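Local coordinates for protein porin (PDB 5DL7) that probably acts as an outer-membrane porin, a beta-barrel channel that lets small molecules, perhaps vanillate, pass into Acinetobacter baumannii, at residues Q234-Q239 and F271-Q276. Numbering follows the deposited sequence.
Sequences QPLNDQ and FGLNYQ. With C8E ((hydroxyethyloxy)tri(ethyloxy)octane), chain F.
Gln-239 and Tyr-275 form the larger part of a thin surface contact at the rim of the barrel, where the turn leaving strand 223-235 meets the end of strand 263-275. The two strands are not direct neighbours: strand 240-253 runs between them and pairs with both, and no hydrogen bond joins the two segments. The Gln-239 chain runs alongside the Tyr-275 ring in the same direction, its amide turned almost perpendicular to the ring (85°). Tyr-275 CE1 meets Gln-239 CB at 3.9 Å and Gln-239 OE1 at 3.8 Å. On the backbone side, Gln-239 O sits 3.7 Å from Tyr-275 CD1. One ring face also carries CG of Gln-276, 3.5 Å above the plane near its rim. A second, apolar touch is made by methyls on the barrel surface, Leu-236 CD1 against Leu-273 CD2 at 4.2 Å. The turn is shaped by Asn-237, whose OD1 accepts from Gln-239 N at 2.6 Å in the carbonyl plane and also from Leu-240 N. Past the strand end, the detergent C8E donates from O21 to Gln-276 O over 2.6 Å. An Asx turn linking adjacent antiparallel strands thus leans on the next hairpin, an arrangement in keeping with the short-turn end of an OprD-family barrel.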
ATOM      1  N   GLN A 234     -20.851  -0.802  11.569  1.00 34.77           N
ATOM      2  CA  GLN A 234     -22.077  -0.445  12.137  1.00 38.76           C
ATOM      3  C   GLN A 234     -22.679  -1.692  12.874  1.00 39.59           C
ATOM      4  O   GLN A 234     -22.966  -2.696  12.243  1.00 37.18           O
ATOM      5  CB  GLN A 234     -23.053  -0.124  10.991  1.00 40.06           C
ATOM      6  CG  GLN A 234     -24.456   0.305  11.407  1.00 45.08           C
ATOM      7  CD  GLN A 234     -25.354   0.553  10.201  1.00 46.12           C
ATOM      8  OE1 GLN A 234     -24.986   0.742   9.093  1.00 44.52           O
ATOM      9  NE2 GLN A 234     -26.587   0.594  10.494  1.00 51.95           N
ATOM     10  N   PRO A 235     -23.036  -1.528  14.132  1.00 41.45           N
ATOM     11  CA  PRO A 235     -23.642  -2.696  14.846  1.00 43.84           C
ATOM     12  C   PRO A 235     -25.032  -2.882  14.336  1.00 46.05           C
ATOM     13  O   PRO A 235     -25.767  -1.928  14.411  1.00 54.01           O
ATOM     14  CB  PRO A 235     -23.660  -2.257  16.289  1.00 48.30           C
ATOM     15  CG  PRO A 235     -23.155  -0.859  16.364  1.00 48.17           C
ATOM     16  CD  PRO A 235     -22.620  -0.427  15.047  1.00 43.21           C
ATOM     17  N   LEU A 236     -25.440  -4.074  13.909  1.00 45.22           N
ATOM     18  CA  LEU A 236     -26.831  -4.418  13.561  1.00 46.03           C
ATOM     19  C   LEU A 236     -27.618  -4.934  14.788  1.00 51.76           C
ATOM     20  O   LEU A 236     -28.854  -4.914  14.771  1.00 57.53           O
ATOM     21  CB  LEU A 236     -26.910  -5.431  12.446  1.00 42.98           C
ATOM     22  CG  LEU A 236     -26.206  -5.062  11.137  1.00 45.00           C
ATOM     23  CD1 LEU A 236     -26.237  -6.127  10.083  1.00 44.34           C
ATOM     24  CD2 LEU A 236     -26.784  -3.739  10.611  1.00 46.45           C
ATOM     25  N   ASN A 237     -26.914  -5.504  15.769  1.00 51.03           N
ATOM     26  CA  ASN A 237     -27.433  -5.853  17.101  1.00 55.12           C
ATOM     27  C   ASN A 237     -26.172  -5.994  17.987  1.00 55.10           C
ATOM     28  O   ASN A 237     -25.063  -5.647  17.557  1.00 53.24           O
ATOM     29  CB  ASN A 237     -28.241  -7.135  17.092  1.00 57.49           C
ATOM     30  CG  ASN A 237     -27.410  -8.316  16.583  1.00 57.88           C
ATOM     31  OD1 ASN A 237     -26.271  -8.550  17.013  1.00 56.94           O
ATOM     32  ND2 ASN A 237     -27.972  -9.049  15.715  1.00 59.17           N
ATOM     33  N   ASP A 238     -26.336  -6.543  19.175  1.00 54.97           N
ATOM     34  CA  ASP A 238     -25.259  -6.647  20.181  1.00 58.54           C
ATOM     35  C   ASP A 238     -24.151  -7.535  19.780  1.00 56.93           C
ATOM     36  O   ASP A 238     -23.053  -7.358  20.218  1.00 58.51           O
ATOM     37  CB  ASP A 238     -25.862  -7.167  21.524  1.00 67.07           C
ATOM     38  CG  ASP A 238     -26.386  -6.027  22.374  1.00 76.05           C
ATOM     39  OD1 ASP A 238     -25.933  -4.873  22.122  1.00 80.42           O
ATOM     40  OD2 ASP A 238     -27.192  -6.262  23.303  1.00 79.71           O
ATOM     41  N   GLN A 239     -24.406  -8.423  18.837  1.00 54.53           N
ATOM     42  CA  GLN A 239     -23.390  -9.354  18.441  1.00 53.67           C
ATOM     43  C   GLN A 239     -22.955  -9.292  16.945  1.00 49.18           C
ATOM     44  O   GLN A 239     -21.964  -9.849  16.665  1.00 47.79           O
ATOM     45  CB  GLN A 239     -23.980 -10.722  18.631  1.00 58.07           C
ATOM     46  CG  GLN A 239     -24.418 -10.929  20.041  1.00 65.68           C
ATOM     47  CD  GLN A 239     -25.005 -12.246  20.164  1.00 71.12           C
ATOM     48  OE1 GLN A 239     -25.765 -12.707  19.327  1.00 77.12           O
ATOM     49  NE2 GLN A 239     -24.690 -12.871  21.225  1.00 82.25           N
ATOM     50  N   PHE A 271     -17.764  -5.570   1.605  1.00 24.40           N
ATOM     51  CA  PHE A 271     -18.856  -5.564   2.573  1.00 25.35           C
ATOM     52  C   PHE A 271     -18.804  -6.824   3.402  1.00 28.70           C
ATOM     53  O   PHE A 271     -18.728  -7.935   2.860  1.00 26.73           O
ATOM     54  CB  PHE A 271     -20.185  -5.466   1.890  1.00 28.53           C
ATOM     55  CG  PHE A 271     -20.278  -4.317   0.934  1.00 30.14           C
ATOM     56  CD1 PHE A 271     -20.560  -3.059   1.405  1.00 31.86           C
ATOM     57  CD2 PHE A 271     -19.972  -4.487  -0.399  1.00 35.17           C
ATOM     58  CE1 PHE A 271     -20.620  -1.972   0.534  1.00 30.36           C
ATOM     59  CE2 PHE A 271     -20.033  -3.369  -1.294  1.00 33.43           C
ATOM     60  CZ  PHE A 271     -20.396  -2.134  -0.806  1.00 30.48           C
ATOM     61  N   GLY A 272     -18.839  -6.726   4.728  1.00 27.31           N
ATOM     62  CA  GLY A 272     -18.648  -7.842   5.580  1.00 27.91           C
ATOM     63  C   GLY A 272     -19.605  -7.928   6.755  1.00 30.27           C
ATOM     64  O   GLY A 272     -20.228  -6.937   7.135  1.00 30.02           O
ATOM     65  N   LEU A 273     -19.861  -9.157   7.194  1.00 28.26           N
ATOM     66  CA  LEU A 273     -20.525  -9.402   8.476  1.00 31.44           C
ATOM     67  C   LEU A 273     -19.492  -9.972   9.429  1.00 32.53           C
ATOM     68  O   LEU A 273     -18.897 -11.055   9.144  1.00 33.64           O
ATOM     69  CB  LEU A 273     -21.654 -10.397   8.229  1.00 34.51           C
ATOM     70  CG  LEU A 273     -22.807  -9.768   7.347  1.00 37.72           C
ATOM     71  CD1 LEU A 273     -23.948 -10.750   7.174  1.00 39.29           C
ATOM     72  CD2 LEU A 273     -23.448  -8.645   8.203  1.00 41.95           C
ATOM     73  N   ASN A 274     -19.438  -9.417  10.648  1.00 34.42           N
ATOM     74  CA  ASN A 274     -18.620  -9.811  11.791  1.00 34.22           C
ATOM     75  C   ASN A 274     -19.440 -10.310  12.908  1.00 37.18           C
ATOM     76  O   ASN A 274     -20.353  -9.602  13.366  1.00 37.36           O
ATOM     77  CB  ASN A 274     -17.759  -8.626  12.172  1.00 35.56           C
ATOM     78  CG  ASN A 274     -16.931  -8.881  13.415  1.00 39.89           C
ATOM     79  OD1 ASN A 274     -17.402  -8.602  14.502  1.00 45.00           O
ATOM     80  ND2 ASN A 274     -15.763  -9.508  13.318  1.00 40.08           N
ATOM     81  N   TYR A 275     -19.171 -11.544  13.381  1.00 36.03           N
ATOM     82  CA  TYR A 275     -19.976 -12.245  14.379  1.00 37.34           C
ATOM     83  C   TYR A 275     -18.986 -13.144  15.160  1.00 38.46           C
ATOM     84  O   TYR A 275     -18.307 -13.994  14.577  1.00 37.49           O
ATOM     85  CB  TYR A 275     -21.065 -13.129  13.717  1.00 39.22           C
ATOM     86  CG  TYR A 275     -21.885 -13.841  14.661  1.00 45.49           C
ATOM     87  CD1 TYR A 275     -22.875 -13.162  15.421  1.00 45.98           C
ATOM     88  CD2 TYR A 275     -21.672 -15.158  14.882  1.00 48.37           C
ATOM     89  CE1 TYR A 275     -23.663 -13.874  16.327  1.00 50.88           C
ATOM     90  CE2 TYR A 275     -22.429 -15.845  15.769  1.00 53.80           C
ATOM     91  CZ  TYR A 275     -23.400 -15.172  16.498  1.00 53.54           C
ATOM     92  OH  TYR A 275     -24.048 -15.924  17.365  1.00 61.26           O
ATOM     93  N   GLN A 276     -18.862 -12.941  16.460  1.00 40.30           N
ATOM     94  CA  GLN A 276     -18.109 -13.822  17.355  1.00 42.57           C
ATOM     95  C   GLN A 276     -16.630 -14.089  16.740  1.00 40.88           C
ATOM     96  O   GLN A 276     -16.110 -15.247  16.734  1.00 42.33           O
ATOM     97  CB  GLN A 276     -18.816 -15.135  17.503  1.00 45.50           C
ATOM     98  CG  GLN A 276     -20.118 -15.008  18.254  1.00 48.99           C
ATOM     99  CD  GLN A 276     -20.648 -16.280  18.770  1.00 55.59           C
ATOM    100  OE1 GLN A 276     -20.070 -17.331  18.591  1.00 60.54           O
ATOM    101  NE2 GLN A 276     -21.787 -16.203  19.479  1.00 58.98           N
TER
HETATM  102  C1  C8E F 505      -2.669 -23.003  15.191  1.00 56.96           C
HETATM  103  C2  C8E F 505      -3.985 -22.843  14.430  1.00 46.99           C
HETATM  104  C3  C8E F 505      -3.848 -22.243  13.006  1.00 50.84           C
HETATM  105  C4  C8E F 505      -5.234 -22.283  12.349  1.00 50.29           C
HETATM  106  C5  C8E F 505      -5.366 -21.732  10.950  1.00 42.27           C
HETATM  107  C6  C8E F 505      -6.592 -22.144  10.213  1.00 38.48           C
HETATM  108  C7  C8E F 505      -7.757 -21.428  10.735  1.00 29.00           C
HETATM  109  C8  C8E F 505      -8.899 -21.714   9.914  1.00 37.30           C
HETATM  110  O9  C8E F 505      -9.583 -20.947  10.873  1.00 38.98           O
HETATM  111  C10 C8E F 505     -10.925 -20.667  11.221  1.00 39.62           C
HETATM  112  C11 C8E F 505     -10.857 -21.037  12.649  1.00 34.22           C
HETATM  113  O12 C8E F 505     -11.992 -20.822  13.528  1.00 48.35           O
HETATM  114  C13 C8E F 505     -12.772 -21.992  13.990  1.00 44.70           C
HETATM  115  C14 C8E F 505     -13.465 -21.760  15.341  1.00 47.39           C
HETATM  116  O15 C8E F 505     -14.938 -21.831  15.341  1.00 54.29           O
HETATM  117  C16 C8E F 505     -15.558 -21.225  16.499  1.00 44.19           C
HETATM  118  C17 C8E F 505     -17.098 -21.073  16.363  1.00 54.01           C
HETATM  119  O18 C8E F 505     -17.774 -19.795  16.237  1.00 63.65           O
HETATM  120  C19 C8E F 505     -17.595 -18.800  17.298  1.00 61.94           C
HETATM  121  C20 C8E F 505     -16.108 -18.625  17.690  1.00 56.47           C
HETATM  122  O21 C8E F 505     -15.536 -17.388  18.119  1.00 44.26           O